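Local coordinates for bifunctional GH43-CE protein (Bacteroides eggerthii, PDB 6MLY) that probably hydrolyses xylan-derived chains as a GH43 beta-xylosidase joined to a carbohydrate esterase domain of alpha/beta-hydrolase type, at residues C517-I522 and A613-D618; D535-D540 and A565-F570. All coordinates share one frame; numbering follows the deposited sequence.

Interaction 1 of 2, residues C517-I522 and A613-D618; sequences CRWEDI and AKYKLD
Trp519 lies on the short extended run 518-520 and faces Tyr615, which sits in the turn leading into strand 617-618. The first segment stays extended up to a corner at Asp521 (phi 44°), after which Ile522 resumes an extended conformation. In the second segment the chain bends at Lys616, also with positive phi, and then enters its strand. The contact belongs to the alpha/beta-hydrolase fold of the esterase part: strand 518-523 is the outer strand of its central sheet, paired antiparallel with 533-537, and Tyr615 follows helix 596-610. The motif is a T-shaped aromatic pair. Tyr615 turns the CD1-CE1 edge of its ring onto one face of the Trp519 indole, with the planes at 75° and the tyrosine centroid 4.8 Å from that of the five-membered ring. The edge lands on the seam of the indole, where Tyr615 CD1 is 3.5 Å from Trp519 CD2. Tyr615 CE1 leans toward the pyrrole side, 3.7 Å from Trp519 CG. On one face of the phenol ring rests the aliphatic part of Lys614, its CG near the ring centre. Arg518 and Glu520 extend to the other side of the strand, where NE and NH2 of Arg518 both bond to Glu520 OE2; there Arg518 NH1 also reaches Phe459 O in the concanavalin-like region. Ile522 meets the far end of the tyrosine: CG1, anti to the carbonyl carbon (chi1 -64°), carries the CD1 methyl to within 3.5 Å of Tyr615 OH.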
ATOM      1  N   CYS A 517       4.766  -9.298   8.520  1.00 79.86           N
ATOM      2  CA  CYS A 517       3.820  -9.975   9.400  1.00 79.50           C
ATOM      3  C   CYS A 517       2.403  -9.842   8.823  1.00 78.84           C
ATOM      4  O   CYS A 517       1.427 -10.105   9.515  1.00 79.64           O
ATOM      5  CB  CYS A 517       3.838  -9.374  10.802  1.00 79.48           C
ATOM      6  SG  CYS A 517       5.476  -9.340  11.573  1.00 82.42           S
ATOM      7  N   ARG A 518       2.312  -9.418   7.555  1.00 78.26           N
ATOM      8  CA  ARG A 518       1.049  -9.160   6.861  1.00 77.54           C
ATOM      9  C   ARG A 518       1.276  -9.311   5.355  1.00 78.26           C
ATOM     10  O   ARG A 518       2.089  -8.595   4.776  1.00 79.12           O
ATOM     11  CB  ARG A 518       0.515  -7.751   7.159  1.00 77.11           C
ATOM     12  CG  ARG A 518      -0.826  -7.714   7.880  1.00 77.50           C
ATOM     13  CD  ARG A 518      -1.270  -6.309   8.277  1.00 77.88           C
ATOM     14  NE  ARG A 518      -2.202  -5.628   7.332  1.00 79.21           N
ATOM     15  CZ  ARG A 518      -2.622  -4.297   7.429  1.00 79.33           C
ATOM     16  NH1 ARG A 518      -2.113  -3.543   8.395  1.00 79.76           N
ATOM     17  NH2 ARG A 518      -3.582  -3.782   6.627  1.00 79.74           N
ATOM     18  N   TRP A 519       0.575 -10.271   4.750  1.00 76.63           N
ATOM     19  CA  TRP A 519       0.391 -10.345   3.311  1.00 77.21           C
ATOM     20  C   TRP A 519      -1.108 -10.458   3.042  1.00 77.41           C
ATOM     21  O   TRP A 519      -1.727 -11.422   3.473  1.00 79.31           O
ATOM     22  CB  TRP A 519       1.125 -11.545   2.704  1.00 77.87           C
ATOM     23  CG  TRP A 519       2.583 -11.644   3.020  1.00 78.86           C
ATOM     24  CD1 TRP A 519       3.619 -11.295   2.207  1.00 79.78           C
ATOM     25  CD2 TRP A 519       3.175 -12.176   4.219  1.00 79.90           C
ATOM     26  NE1 TRP A 519       4.814 -11.555   2.821  1.00 81.46           N
ATOM     27  CE2 TRP A 519       4.575 -12.099   4.056  1.00 80.60           C
ATOM     28  CE3 TRP A 519       2.664 -12.707   5.411  1.00 80.75           C
ATOM     29  CZ2 TRP A 519       5.466 -12.521   5.042  1.00 81.12           C
ATOM     30  CZ3 TRP A 519       3.545 -13.130   6.384  1.00 81.26           C
ATOM     31  CH2 TRP A 519       4.927 -13.037   6.199  1.00 81.54           C
ATOM     32  N   GLU A 520      -1.682  -9.477   2.347  1.00 76.19           N
ATOM     33  CA  GLU A 520      -3.097  -9.526   1.999  1.00 76.19           C
ATOM     34  C   GLU A 520      -3.242  -9.761   0.491  1.00 77.60           C
ATOM     35  O   GLU A 520      -2.280  -9.632  -0.257  1.00 79.36           O
ATOM     36  CB  GLU A 520      -3.807  -8.249   2.450  1.00 75.75           C
ATOM     37  CG  GLU A 520      -3.865  -8.101   3.960  1.00 75.31           C
ATOM     38  CD  GLU A 520      -4.705  -6.932   4.465  1.00 75.72           C
ATOM     39  OE1 GLU A 520      -5.743  -6.631   3.833  1.00 76.02           O
ATOM     40  OE2 GLU A 520      -4.311  -6.315   5.485  1.00 76.83           O
ATOM     41  N   ASP A 521      -4.463 -10.121   0.079  1.00 78.04           N
ATOM     42  CA  ASP A 521      -4.826 -10.405  -1.310  1.00 79.91           C
ATOM     43  C   ASP A 521      -3.744 -11.265  -1.979  1.00 81.41           C
ATOM     44  O   ASP A 521      -3.220 -10.904  -3.031  1.00 83.64           O
ATOM     45  CB  ASP A 521      -5.094  -9.106  -2.078  1.00 80.52           C
ATOM     46  CG  ASP A 521      -6.464  -8.503  -1.806  1.00 80.44           C
ATOM     47  OD1 ASP A 521      -7.452  -9.258  -1.848  1.00 80.12           O
ATOM     48  OD2 ASP A 521      -6.533  -7.281  -1.564  1.00 82.81           O
ATOM     49  N   ILE A 522      -3.422 -12.400  -1.351  1.00 81.03           N
ATOM     50  CA  ILE A 522      -2.577 -13.437  -1.940  1.00 82.56           C
ATOM     51  C   ILE A 522      -3.504 -14.431  -2.651  1.00 83.49           C
ATOM     52  O   ILE A 522      -4.536 -14.806  -2.104  1.00 84.84           O
ATOM     53  CB  ILE A 522      -1.713 -14.132  -0.865  1.00 81.97           C
ATOM     54  CG1 ILE A 522      -0.708 -13.174  -0.215  1.00 82.35           C
ATOM     55  CG2 ILE A 522      -1.028 -15.371  -1.427  1.00 83.29           C
ATOM     56  CD1 ILE A 522       0.556 -12.952  -1.019  1.00 82.71           C
ATOM     57  N   ALA A 613       7.065 -22.784   4.352  1.00 81.17           N
ATOM     58  CA  ALA A 613       8.439 -22.324   4.619  1.00 81.28           C
ATOM     59  C   ALA A 613       8.564 -20.806   4.410  1.00 80.34           C
ATOM     60  O   ALA A 613       9.248 -20.121   5.175  1.00 79.35           O
ATOM     61  CB  ALA A 613       9.405 -23.079   3.736  1.00 82.13           C
ATOM     62  N   LYS A 614       7.891 -20.296   3.375  1.00 80.51           N
ATOM     63  CA  LYS A 614       7.966 -18.887   2.968  1.00 79.89           C
ATOM     64  C   LYS A 614       7.416 -17.960   4.061  1.00 78.04           C
ATOM     65  O   LYS A 614       8.083 -17.000   4.437  1.00 77.10           O
ATOM     66  CB  LYS A 614       7.203 -18.695   1.656  1.00 82.00           C
ATOM     67  CG  LYS A 614       6.747 -17.273   1.364  1.00 83.02           C
ATOM     68  CD  LYS A 614       6.635 -16.983  -0.116  1.00 85.93           C
ATOM     69  CE  LYS A 614       5.666 -17.894  -0.839  1.00 87.64           C
ATOM     70  NZ  LYS A 614       5.836 -17.797  -2.307  1.00 89.86           N
ATOM     71  N   TYR A 615       6.197 -18.250   4.545  1.00 77.72           N
ATOM     72  CA  TYR A 615       5.458 -17.375   5.486  1.00 76.74           C
ATOM     73  C   TYR A 615       5.628 -17.835   6.943  1.00 76.64           C
ATOM     74  O   TYR A 615       4.849 -17.430   7.795  1.00 75.78           O
ATOM     75  CB  TYR A 615       3.968 -17.327   5.133  1.00 75.63           C
ATOM     76  CG  TYR A 615       3.642 -16.863   3.735  1.00 76.46           C
ATOM     77  CD1 TYR A 615       3.738 -15.528   3.383  1.00 76.91           C
ATOM     78  CD2 TYR A 615       3.208 -17.755   2.766  1.00 77.03           C
ATOM     79  CE1 TYR A 615       3.426 -15.092   2.105  1.00 77.52           C
ATOM     80  CE2 TYR A 615       2.890 -17.338   1.485  1.00 78.06           C
ATOM     81  CZ  TYR A 615       2.999 -15.999   1.153  1.00 78.37           C
ATOM     82  OH  TYR A 615       2.692 -15.578  -0.110  1.00 79.93           O
ATOM     83  N   LYS A 616       6.647 -18.661   7.215  1.00 78.67           N
ATOM     84  CA  LYS A 616       7.023 -19.117   8.566  1.00 79.49           C
ATOM     85  C   LYS A 616       5.839 -19.844   9.226  1.00 78.84           C
ATOM     86  O   LYS A 616       5.550 -19.624  10.408  1.00 78.73           O
ATOM     87  CB  LYS A 616       7.504 -17.935   9.419  1.00 81.58           C
ATOM     88  CG  LYS A 616       8.707 -17.169   8.873  1.00 82.41           C
ATOM     89  CD  LYS A 616       9.414 -16.296   9.902  1.00 85.04           C
ATOM     90  CE  LYS A 616       8.536 -15.201  10.480  1.00 85.67           C
ATOM     91  NZ  LYS A 616       9.238 -14.402  11.517  1.00 86.44           N
ATOM     92  N   LEU A 617       5.173 -20.723   8.461  1.00 77.75           N
ATOM     93  CA  LEU A 617       3.970 -21.442   8.918  1.00 76.63           C
ATOM     94  C   LEU A 617       4.317 -22.900   9.246  1.00 76.18           C
ATOM     95  O   LEU A 617       4.674 -23.677   8.358  1.00 74.76           O
ATOM     96  CB  LEU A 617       2.881 -21.376   7.839  1.00 76.37           C
ATOM     97  CG  LEU A 617       2.422 -19.974   7.437  1.00 75.80           C
ATOM     98  CD1 LEU A 617       1.251 -20.041   6.468  1.00 75.62           C
ATOM     99  CD2 LEU A 617       2.048 -19.140   8.653  1.00 75.03           C
ATOM    100  N   ASP A 618       4.195 -23.242  10.536  1.00 75.89           N
ATOM    101  CA  ASP A 618       4.292 -24.604  11.048  1.00 75.94           C
ATOM    102  C   ASP A 618       2.954 -25.298  10.775  1.00 75.73           C
ATOM    103  O   ASP A 618       2.004 -25.136  11.538  1.00 76.94           O
ATOM    104  CB  ASP A 618       4.642 -24.603  12.542  1.00 75.66           C
ATOM    105  CG  ASP A 618       4.878 -25.975  13.161  1.00 76.07           C
ATOM    106  OD1 ASP A 618       4.395 -26.977  12.598  1.00 75.99           O
ATOM    107  OD2 ASP A 618       5.541 -26.029  14.220  1.00 76.29           O
TER

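Interaction 2 of 2, residues D535-D540 and A565-F570; sequences DIYLPD and AAFQVF
Tyr537, at the end of strand 533-537, stacks its ring face-to-face on that of Phe567 from helix 563-577. In the alpha/beta-hydrolase fold this helix is the connection of the beta-alpha-beta crossover from strand 546-552 to 579-584, and the stack ties it to the antiparallel edge of the sheet. Along the tyrosine, CB lies 4.0 Å from Phe567 CE1, at the margin of the overlap. Tyr537 CG sits closer to that same CE1, at 3.4 Å. The two sides of the ring then part: Tyr537 CD1 lies 3.4 Å from Phe567 CE1 and Tyr537 CE1 meets Phe567 CD1, while Tyr537 CD2, at 3.4 Å, and CE2 both face Phe567 CZ. The planes diverge by just 13° and the centroids are 3.6 Å apart, so the rings overlap extensively. Phe567 delivers its ring with CG anti to the backbone N (chi1 -174°), extending it from the helix over the tyrosine. Gln564 and Leu575 of the same helix also touch Tyr537, and Arg518 and Glu520 of the adjoining strand pack beside it. A serine in place of Tyr537 would probably leave one face of Phe567 without its aromatic partner and open a gap between helix and strand. At the tip, Tyr537 CZ approaches Phe567 CD1 at 3.7 Å, and the hydroxyl OH reaches over the root of the phenylalanine ring, 3.9 Å from Phe567 CG.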
ATOM      1  N   ASP A 535      -5.616 -13.709   3.140  1.00 80.85           N
ATOM      2  CA  ASP A 535      -4.761 -12.763   3.860  1.00 79.97           C
ATOM      3  C   ASP A 535      -4.024 -13.507   4.981  1.00 79.55           C
ATOM      4  O   ASP A 535      -4.665 -14.128   5.829  1.00 79.05           O
ATOM      5  CB  ASP A 535      -5.578 -11.612   4.456  1.00 80.63           C
ATOM      6  CG  ASP A 535      -6.347 -10.785   3.438  1.00 80.29           C
ATOM      7  OD1 ASP A 535      -6.049 -10.904   2.241  1.00 81.87           O
ATOM      8  OD2 ASP A 535      -7.241 -10.025   3.854  1.00 82.18           O
ATOM      9  N   ILE A 536      -2.685 -13.422   4.981  1.00 79.19           N
ATOM     10  CA  ILE A 536      -1.846 -14.061   6.002  1.00 78.00           C
ATOM     11  C   ILE A 536      -1.477 -13.014   7.060  1.00 77.34           C
ATOM     12  O   ILE A 536      -1.292 -11.848   6.729  1.00 77.96           O
ATOM     13  CB  ILE A 536      -0.605 -14.720   5.366  1.00 78.14           C
ATOM     14  CG1 ILE A 536      -1.003 -15.676   4.238  1.00 78.64           C
ATOM     15  CG2 ILE A 536       0.248 -15.415   6.423  1.00 77.84           C
ATOM     16  CD1 ILE A 536       0.163 -16.371   3.580  1.00 79.66           C
ATOM     17  N   TYR A 537      -1.401 -13.455   8.325  1.00 77.24           N
ATOM     18  CA  TYR A 537      -1.030 -12.633   9.479  1.00 76.71           C
ATOM     19  C   TYR A 537      -0.201 -13.471  10.456  1.00 78.07           C
ATOM     20  O   TYR A 537      -0.663 -14.529  10.889  1.00 78.97           O
ATOM     21  CB  TYR A 537      -2.264 -12.151  10.244  1.00 76.23           C
ATOM     22  CG  TYR A 537      -3.249 -11.318   9.467  1.00 76.59           C
ATOM     23  CD1 TYR A 537      -4.297 -11.903   8.772  1.00 76.24           C
ATOM     24  CD2 TYR A 537      -3.160  -9.934   9.462  1.00 76.59           C
ATOM     25  CE1 TYR A 537      -5.223 -11.137   8.077  1.00 77.97           C
ATOM     26  CE2 TYR A 537      -4.069  -9.153   8.766  1.00 78.28           C
ATOM     27  CZ  TYR A 537      -5.105  -9.756   8.074  1.00 79.03           C
ATOM     28  OH  TYR A 537      -5.999  -8.984   7.387  1.00 82.68           O
ATOM     29  N   LEU A 538       0.995 -12.990  10.818  1.00 78.57           N
ATOM     30  CA  LEU A 538       1.821 -13.642  11.847  1.00 79.57           C
ATOM     31  C   LEU A 538       1.824 -12.801  13.121  1.00 82.03           C
ATOM     32  O   LEU A 538       1.640 -11.586  13.066  1.00 82.84           O
ATOM     33  CB  LEU A 538       3.255 -13.832  11.339  1.00 78.74           C
ATOM     34  CG  LEU A 538       3.400 -14.381   9.922  1.00 78.77           C
ATOM     35  CD1 LEU A 538       4.863 -14.659   9.600  1.00 79.92           C
ATOM     36  CD2 LEU A 538       2.562 -15.632   9.718  1.00 78.02           C
ATOM     37  N   PRO A 539       2.046 -13.420  14.304  1.00 84.28           N
ATOM     38  CA  PRO A 539       2.352 -12.670  15.521  1.00 85.73           C
ATOM     39  C   PRO A 539       3.704 -11.969  15.350  1.00 88.08           C
ATOM     40  O   PRO A 539       4.603 -12.535  14.730  1.00 90.99           O
ATOM     41  CB  PRO A 539       2.440 -13.724  16.634  1.00 87.82           C
ATOM     42  CG  PRO A 539       1.813 -14.974  16.038  1.00 87.59           C
ATOM     43  CD  PRO A 539       2.014 -14.870  14.541  1.00 85.67           C
ATOM     44  N   ASP A 540       3.831 -10.761  15.911  1.00 89.60           N
ATOM     45  CA  ASP A 540       5.022  -9.935  15.734  1.00 90.21           C
ATOM     46  C   ASP A 540       6.139 -10.395  16.686  1.00 92.14           C
ATOM     47  O   ASP A 540       7.267  -9.924  16.570  1.00 94.26           O
ATOM     48  CB  ASP A 540       4.696  -8.449  15.903  1.00 91.10           C
ATOM     49  CG  ASP A 540       5.464  -7.543  14.950  1.00 92.59           C
ATOM     50  OD1 ASP A 540       6.658  -7.817  14.706  1.00 94.22           O
ATOM     51  OD2 ASP A 540       4.857  -6.577  14.445  1.00 95.53           O
ATOM     52  N   ALA A 565     -13.658  -9.070   7.236  1.00 79.79           N
ATOM     53  CA  ALA A 565     -14.663  -9.063   8.330  1.00 79.91           C
ATOM     54  C   ALA A 565     -14.372 -10.171   9.355  1.00 78.25           C
ATOM     55  O   ALA A 565     -14.572  -9.977  10.554  1.00 78.01           O
ATOM     56  CB  ALA A 565     -16.057  -9.210   7.763  1.00 81.60           C
ATOM     57  N   ALA A 566     -13.917 -11.328   8.862  1.00 76.99           N
ATOM     58  CA  ALA A 566     -13.573 -12.482   9.686  1.00 76.86           C
ATOM     59  C   ALA A 566     -12.387 -12.150  10.601  1.00 77.13           C
ATOM     60  O   ALA A 566     -12.332 -12.610  11.742  1.00 76.76           O
ATOM     61  CB  ALA A 566     -13.265 -13.666   8.803  1.00 76.98           C
ATOM     62  N   PHE A 567     -11.444 -11.355  10.089  1.00 76.48           N
ATOM     63  CA  PHE A 567     -10.236 -10.992  10.829  1.00 75.99           C
ATOM     64  C   PHE A 567     -10.593 -10.122  12.044  1.00 76.84           C
ATOM     65  O   PHE A 567     -10.080 -10.337  13.148  1.00 77.72           O
ATOM     66  CB  PHE A 567      -9.227 -10.279   9.927  1.00 74.85           C
ATOM     67  CG  PHE A 567      -7.910 -10.015  10.608  1.00 73.87           C
ATOM     68  CD1 PHE A 567      -7.052 -11.062  10.911  1.00 73.72           C
ATOM     69  CD2 PHE A 567      -7.544  -8.732  10.985  1.00 73.36           C
ATOM     70  CE1 PHE A 567      -5.847 -10.829  11.557  1.00 73.50           C
ATOM     71  CE2 PHE A 567      -6.339  -8.500  11.630  1.00 73.20           C
ATOM     72  CZ  PHE A 567      -5.492  -9.549  11.915  1.00 73.09           C
ATOM     73  N   GLN A 568     -11.484  -9.146  11.837  1.00 77.06           N
ATOM     74  CA  GLN A 568     -11.840  -8.183  12.874  1.00 76.72           C
ATOM     75  C   GLN A 568     -12.507  -8.893  14.058  1.00 77.03           C
ATOM     76  O   GLN A 568     -12.438  -8.397  15.178  1.00 76.95           O
ATOM     77  CB  GLN A 568     -12.737  -7.085  12.296  1.00 77.65           C
ATOM     78  CG  GLN A 568     -11.974  -6.089  11.433  1.00 77.10           C
ATOM     79  CD  GLN A 568     -12.886  -5.201  10.625  1.00 77.37           C
ATOM     80  OE1 GLN A 568     -13.821  -4.597  11.146  1.00 78.42           O
ATOM     81  NE2 GLN A 568     -12.615  -5.109   9.333  1.00 77.69           N
ATOM     82  N   VAL A 569     -13.130 -10.050  13.794  1.00 77.13           N
ATOM     83  CA  VAL A 569     -13.866 -10.837  14.794  1.00 77.07           C
ATOM     84  C   VAL A 569     -12.900 -11.714  15.607  1.00 76.15           C
ATOM     85  O   VAL A 569     -12.969 -11.720  16.837  1.00 76.34           O
ATOM     86  CB  VAL A 569     -14.958 -11.701  14.132  1.00 77.49           C
ATOM     87  CG1 VAL A 569     -15.705 -12.543  15.155  1.00 77.58           C
ATOM     88  CG2 VAL A 569     -15.932 -10.861  13.319  1.00 78.10           C
ATOM     89  N   PHE A 570     -12.037 -12.469  14.910  1.00 74.99           N
ATOM     90  CA  PHE A 570     -11.144 -13.466  15.531  1.00 73.99           C
ATOM     91  C   PHE A 570      -9.707 -12.933  15.637  1.00 73.80           C
ATOM     92  O   PHE A 570      -9.108 -12.982  16.714  1.00 73.98           O
ATOM     93  CB  PHE A 570     -11.136 -14.769  14.726  1.00 74.01           C
ATOM     94  CG  PHE A 570     -12.492 -15.371  14.460  1.00 74.78           C
ATOM     95  CD1 PHE A 570     -13.273 -15.848  15.504  1.00 75.29           C
ATOM     96  CD2 PHE A 570     -12.983 -15.475  13.167  1.00 74.70           C
ATOM     97  CE1 PHE A 570     -14.517 -16.409  15.260  1.00 75.65           C
ATOM     98  CE2 PHE A 570     -14.229 -16.036  12.926  1.00 75.68           C
ATOM     99  CZ  PHE A 570     -14.996 -16.499  13.972  1.00 75.87           C
TER

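From the N terminus, the chain enters the esterase part through 517-522, turns back into 535-540 and passes to helix 563-577, where interaction 2 closes the shorter loop between 535-540 and 565-570. It then runs through strand 579-584 and helix 596-610 before 613-618 returns to 517-522 and closes interaction 1, so the second loop lies wholly within the first. The two meet at the antiparallel pair of strands 518-523 and 533-537, where Trp519 O and Ile536 N form a probable hydrogen bond. Together they fasten this outer edge of the sheet to a crossover helix and to the turn entering strand 617-619.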